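Local atomic coordinates of hydroxyethylphosphonate dioxygenase (Streptomyces albus, PDB entry 6B9R), a protein that probably catalyses the iron-dependent oxidative cleavage of 2-hydroxyethylphosphonate by dioxygen, in a bacterial pathway of phosphonate metabolism. Residues Trp145-Gly159 against Thr178-Phe192. Residues are numbered along the deposited sequence; the frame is centred on the assembly and turned at random.
With FE (Fe (III) ion), chain E; 2HE ((2-hydroxyethyl)phosphonic acid), chain F.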
# COMPACT_ATOMS: atom_id res chain seq x y z
N TRP A 145 17.42 21.58 -18.14
CA TRP A 145 17.04 20.34 -17.51
C TRP A 145 16.29 20.61 -16.22
O TRP A 145 16.49 21.64 -15.57
CB TRP A 145 18.28 19.51 -17.19
CG TRP A 145 19.08 19.11 -18.37
CD1 TRP A 145 19.90 19.90 -19.12
CD2 TRP A 145 19.14 17.81 -18.95
NE1 TRP A 145 20.47 19.16 -20.14
CE2 TRP A 145 20.01 17.87 -20.05
CE3 TRP A 145 18.52 16.59 -18.63
CZ2 TRP A 145 20.29 16.77 -20.83
CZ3 TRP A 145 18.80 15.49 -19.42
CH2 TRP A 145 19.68 15.59 -20.50
N ASN A 146 15.42 19.68 -15.85
CA ASN A 146 14.85 19.72 -14.51
C ASN A 146 15.76 18.93 -13.57
O ASN A 146 16.80 18.40 -13.96
CB ASN A 146 13.40 19.22 -14.50
CG ASN A 146 13.26 17.72 -14.78
OD1 ASN A 146 14.18 16.93 -14.56
ND2 ASN A 146 12.08 17.32 -15.24
N LYS A 147 15.36 18.87 -12.30
CA LYS A 147 16.13 18.17 -11.28
C LYS A 147 15.64 16.76 -11.06
O LYS A 147 16.14 16.08 -10.15
CB LYS A 147 16.08 18.96 -9.98
CG LYS A 147 16.46 20.42 -10.15
CD LYS A 147 16.40 21.18 -8.82
CE LYS A 147 16.68 22.66 -8.99
NZ LYS A 147 16.05 23.44 -7.88
N GLY A 148 14.68 16.30 -11.85
CA GLY A 148 14.00 15.06 -11.57
C GLY A 148 12.94 15.28 -10.50
O GLY A 148 13.05 16.21 -9.70
N HIS A 149 11.92 14.44 -10.49
CA HIS A 149 10.81 14.59 -9.56
C HIS A 149 10.36 13.22 -9.10
O HIS A 149 10.59 12.20 -9.78
CB HIS A 149 9.66 15.39 -10.20
CG HIS A 149 9.26 14.90 -11.56
ND1 HIS A 149 8.75 13.64 -11.77
CD2 HIS A 149 9.29 15.51 -12.77
CE1 HIS A 149 8.49 13.49 -13.06
NE2 HIS A 149 8.80 14.61 -13.68
N LEU A 150 9.68 13.19 -7.94
CA LEU A 150 9.35 11.91 -7.32
C LEU A 150 8.44 11.07 -8.21
O LEU A 150 8.61 9.85 -8.29
CB LEU A 150 8.70 12.13 -5.95
CG LEU A 150 8.19 10.83 -5.30
CD1 LEU A 150 9.28 9.76 -5.18
CD2 LEU A 150 7.55 11.10 -3.94
N LEU A 151 7.49 11.69 -8.88
CA LEU A 151 6.47 10.92 -9.58
C LEU A 151 7.06 10.19 -10.78
O LEU A 151 7.92 10.72 -11.49
CB LEU A 151 5.31 11.82 -10.02
CG LEU A 151 4.47 12.38 -8.87
CD1 LEU A 151 3.14 12.97 -9.39
CD2 LEU A 151 4.20 11.29 -7.85
N TYR A 152 6.60 8.96 -10.99
CA TYR A 152 6.86 8.26 -12.25
C TYR A 152 6.30 9.07 -13.41
O TYR A 152 5.33 9.82 -13.26
CB TYR A 152 6.20 6.88 -12.23
CG TYR A 152 6.77 5.95 -11.19
CD1 TYR A 152 6.37 6.02 -9.85
CD2 TYR A 152 7.70 4.97 -11.54
CE1 TYR A 152 6.90 5.16 -8.90
CE2 TYR A 152 8.23 4.10 -10.61
CZ TYR A 152 7.82 4.20 -9.29
OH TYR A 152 8.35 3.33 -8.38
N GLN A 153 6.89 8.92 -14.59
CA GLN A 153 6.32 9.62 -15.74
C GLN A 153 6.10 8.69 -16.91
O GLN A 153 6.98 7.91 -17.28
CB GLN A 153 7.18 10.79 -16.18
CG GLN A 153 6.45 11.71 -17.14
CD GLN A 153 7.16 13.04 -17.32
OE1 GLN A 153 7.54 13.68 -16.34
NE2 GLN A 153 7.37 13.45 -18.56
N PHE A 154 4.90 8.76 -17.48
CA PHE A 154 4.61 8.24 -18.80
C PHE A 154 4.40 9.44 -19.71
O PHE A 154 3.57 10.31 -19.42
CB PHE A 154 3.35 7.37 -18.81
CG PHE A 154 2.86 7.10 -20.18
CD1 PHE A 154 3.44 6.11 -20.96
CD2 PHE A 154 1.86 7.87 -20.74
CE1 PHE A 154 3.02 5.89 -22.26
CE2 PHE A 154 1.44 7.66 -22.05
CZ PHE A 154 2.02 6.65 -22.81
N THR A 155 5.14 9.49 -20.81
CA THR A 155 5.07 10.62 -21.72
C THR A 155 4.69 10.13 -23.11
O THR A 155 5.29 9.17 -23.61
CB THR A 155 6.40 11.37 -21.77
OG1 THR A 155 6.73 11.81 -20.44
CG2 THR A 155 6.28 12.58 -22.66
N TYR A 156 3.71 10.78 -23.71
CA TYR A 156 3.29 10.54 -25.09
C TYR A 156 3.66 11.75 -25.93
O TYR A 156 3.35 12.88 -25.55
CB TYR A 156 1.78 10.30 -25.15
CG TYR A 156 1.28 10.06 -26.54
CD1 TYR A 156 1.29 8.79 -27.09
CD2 TYR A 156 0.80 11.12 -27.31
CE1 TYR A 156 0.83 8.58 -28.38
CE2 TYR A 156 0.35 10.91 -28.60
CZ TYR A 156 0.37 9.64 -29.13
OH TYR A 156 -0.10 9.44 -30.41
N PHE A 157 4.31 11.52 -27.08
CA PHE A 157 4.87 12.60 -27.89
C PHE A 157 3.98 12.95 -29.08
O PHE A 157 3.46 12.06 -29.76
CB PHE A 157 6.27 12.23 -28.38
CG PHE A 157 7.27 12.05 -27.27
CD1 PHE A 157 7.94 13.15 -26.76
CD2 PHE A 157 7.52 10.80 -26.74
CE1 PHE A 157 8.87 13.00 -25.73
CE2 PHE A 157 8.44 10.63 -25.71
CZ PHE A 157 9.12 11.74 -25.20
N VAL A 158 3.82 14.25 -29.34
CA VAL A 158 3.15 14.75 -30.54
C VAL A 158 4.11 15.70 -31.24
O VAL A 158 4.57 16.69 -30.65
CB VAL A 158 1.83 15.48 -30.22
CG1 VAL A 158 1.20 16.00 -31.52
CG2 VAL A 158 0.84 14.55 -29.47
N GLY A 159 4.42 15.41 -32.50
CA GLY A 159 5.28 16.27 -33.28
C GLY A 159 6.74 16.02 -33.00
O GLY A 159 7.11 15.08 -32.28
N THR A 178 5.40 11.85 -33.36
CA THR A 178 4.04 11.54 -32.92
C THR A 178 3.82 10.05 -32.75
O THR A 178 4.14 9.25 -33.63
CB THR A 178 3.04 12.11 -33.93
OG1 THR A 178 3.26 13.52 -34.03
CG2 THR A 178 1.60 11.85 -33.47
N GLY A 179 3.27 9.67 -31.58
CA GLY A 179 2.98 8.29 -31.29
C GLY A 179 4.07 7.54 -30.56
O GLY A 179 3.83 6.41 -30.12
N ASP A 180 5.27 8.11 -30.44
CA ASP A 180 6.28 7.55 -29.55
C ASP A 180 5.90 7.82 -28.09
O ASP A 180 5.03 8.64 -27.78
CB ASP A 180 7.66 8.15 -29.85
CG ASP A 180 8.14 7.84 -31.25
OD1 ASP A 180 7.73 6.79 -31.78
OD2 ASP A 180 8.93 8.62 -31.80
N SER A 181 6.57 7.11 -27.19
CA SER A 181 6.27 7.26 -25.77
C SER A 181 7.44 6.74 -24.94
O SER A 181 8.27 5.97 -25.42
CB SER A 181 4.97 6.54 -25.41
OG SER A 181 5.08 5.14 -25.65
N VAL A 182 7.48 7.16 -23.68
CA VAL A 182 8.55 6.74 -22.79
C VAL A 182 7.97 6.64 -21.39
O VAL A 182 7.02 7.36 -21.04
CB VAL A 182 9.74 7.71 -22.84
CG1 VAL A 182 9.31 9.11 -22.47
CG2 VAL A 182 10.91 7.22 -21.96
N TRP A 183 8.51 5.72 -20.61
CA TRP A 183 8.15 5.53 -19.20
C TRP A 183 9.42 5.68 -18.38
O TRP A 183 10.47 5.16 -18.77
CB TRP A 183 7.50 4.14 -18.98
CG TRP A 183 7.03 3.87 -17.57
CD1 TRP A 183 5.75 4.05 -17.07
CD2 TRP A 183 7.81 3.36 -16.49
NE1 TRP A 183 5.71 3.67 -15.75
CE2 TRP A 183 6.95 3.25 -15.36
CE3 TRP A 183 9.15 2.98 -16.36
CZ2 TRP A 183 7.40 2.78 -14.14
CZ3 TRP A 183 9.59 2.51 -15.14
CH2 TRP A 183 8.72 2.41 -14.04
N GLY A 184 9.35 6.40 -17.27
CA GLY A 184 10.56 6.82 -16.57
C GLY A 184 10.41 6.76 -15.07
O GLY A 184 9.32 6.94 -14.51
N LEU A 185 11.55 6.53 -14.40
CA LEU A 185 11.63 6.26 -12.97
C LEU A 185 11.65 7.55 -12.17
O LEU A 185 11.96 8.62 -12.70
CB LEU A 185 12.88 5.44 -12.68
CG LEU A 185 12.82 3.98 -13.13
CD1 LEU A 185 14.19 3.31 -12.94
CD2 LEU A 185 11.73 3.25 -12.36
N PRO A 186 11.34 7.46 -10.88
CA PRO A 186 11.40 8.65 -10.01
C PRO A 186 12.78 9.31 -10.04
O PRO A 186 13.81 8.65 -10.10
CB PRO A 186 11.09 8.08 -8.62
CG PRO A 186 10.24 6.89 -8.88
CD PRO A 186 10.80 6.29 -10.17
N PHE A 187 12.77 10.65 -10.00
CA PHE A 187 13.95 11.50 -9.84
C PHE A 187 14.95 11.39 -10.99
O PHE A 187 16.10 11.83 -10.87
CB PHE A 187 14.64 11.24 -8.50
CG PHE A 187 13.80 11.60 -7.32
CD1 PHE A 187 13.49 12.92 -7.06
CD2 PHE A 187 13.29 10.61 -6.49
CE1 PHE A 187 12.71 13.27 -5.98
CE2 PHE A 187 12.51 10.96 -5.40
CZ PHE A 187 12.22 12.29 -5.15
N ALA A 188 14.53 10.84 -12.13
CA ALA A 188 15.39 10.86 -13.31
C ALA A 188 15.28 12.21 -14.00
O ALA A 188 14.19 12.57 -14.45
CB ALA A 188 14.99 9.74 -14.26
N PRO A 189 16.36 12.99 -14.09
CA PRO A 189 16.26 14.32 -14.69
C PRO A 189 16.01 14.23 -16.19
O PRO A 189 16.53 13.34 -16.86
CB PRO A 189 17.63 14.96 -14.40
CG PRO A 189 18.25 14.09 -13.32
CD PRO A 189 17.71 12.71 -13.56
N HIS A 190 15.22 15.17 -16.72
CA HIS A 190 14.88 15.11 -18.13
C HIS A 190 14.48 16.49 -18.64
O HIS A 190 14.30 17.43 -17.87
CB HIS A 190 13.77 14.08 -18.39
CG HIS A 190 12.54 14.28 -17.57
ND1 HIS A 190 12.42 13.83 -16.27
CD2 HIS A 190 11.35 14.86 -17.87
CE1 HIS A 190 11.23 14.15 -15.81
NE2 HIS A 190 10.56 14.77 -16.76
N SER A 191 14.40 16.60 -19.97
CA SER A 191 13.98 17.83 -20.63
C SER A 191 13.36 17.50 -21.98
O SER A 191 13.48 16.38 -22.48
CB SER A 191 15.16 18.80 -20.80
OG SER A 191 14.70 20.09 -21.17
N PHE A 192 12.70 18.51 -22.56
CA PHE A 192 12.08 18.39 -23.88
C PHE A 192 12.29 19.68 -24.66
O PHE A 192 12.17 20.78 -24.10
CB PHE A 192 10.58 18.13 -23.80
CG PHE A 192 10.20 16.99 -22.92
CD1 PHE A 192 9.98 17.20 -21.56
CD2 PHE A 192 10.02 15.72 -23.45
CE1 PHE A 192 9.60 16.15 -20.73
CE2 PHE A 192 9.63 14.66 -22.62
CZ PHE A 192 9.43 14.88 -21.25
FE FE E . 8.70 15.38 -15.82
O3 2HE F . 9.01 17.81 -15.54
P 2HE F . 9.18 19.09 -16.28
O1 2HE F . 10.69 19.63 -16.12
O2 2HE F . 8.14 20.21 -15.77
CA 2HE F . 8.86 18.68 -18.01
CB 2HE F . 7.70 17.69 -18.04
O4 2HE F . 8.13 16.37 -17.68
O HOH W 1 11.95 12.73 -12.81
O HOH W 2 10.21 10.61 -13.16
O HOH W 3 6.25 16.10 -15.71
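H149 and Q153 from 145-159 and H190 from 178-192 bind one iron, the two-histidine, one-glutamine site of this cupin-like beta-barrel dioxygenase. NE2 of H149 lies 2.3 Å from the iron, OE1 of Q153 2.1 Å and NE2 of H190 2.2 Å. The substrate chelates the metal through O3 and O4, and a water takes the sixth place. The imidazoles of H149 and H190 stand almost perpendicular, planes at 88°.

Second-shell hydrogen bonds orient H190 and Q153. ND1 of H190 donates in its ring plane to A188 O (2.8 Å), which fixes the ring's rotation. In Q153, NE2 gives one hydrogen bond to T155 OG1, nearly in the amide plane, and another to substrate O4; this holds the amide with OE1 on the metal. With CG wedged between backbone N and carbonyl carbon (chi1 69°), N146 lays ND2 over the centre of the H190 ring and donates to phosphonate O1 at 2.8 Å. Its OD1 accepts from H190 N and, closing an Asx turn, from G148 N, one on each face of the amide.

Strands 152-158 and 181-184 pair antiparallel, with Q153–G184 and T155–V182 as hydrogen-bonded pairs, and the Q153 side chain leaves this ladder for the metal; strand 202-208 flanks 152-158 on its other edge.

Apolar contacts gather where the chain enters strand 152-158 and leaves strand 181-184. F187 turns a ring face to L150 CA, a CH-pi contact. Y152 lies alongside W183, and P186 CG sits over the Y152 ring, 3.7 Å from its centroid and 14° off the normal.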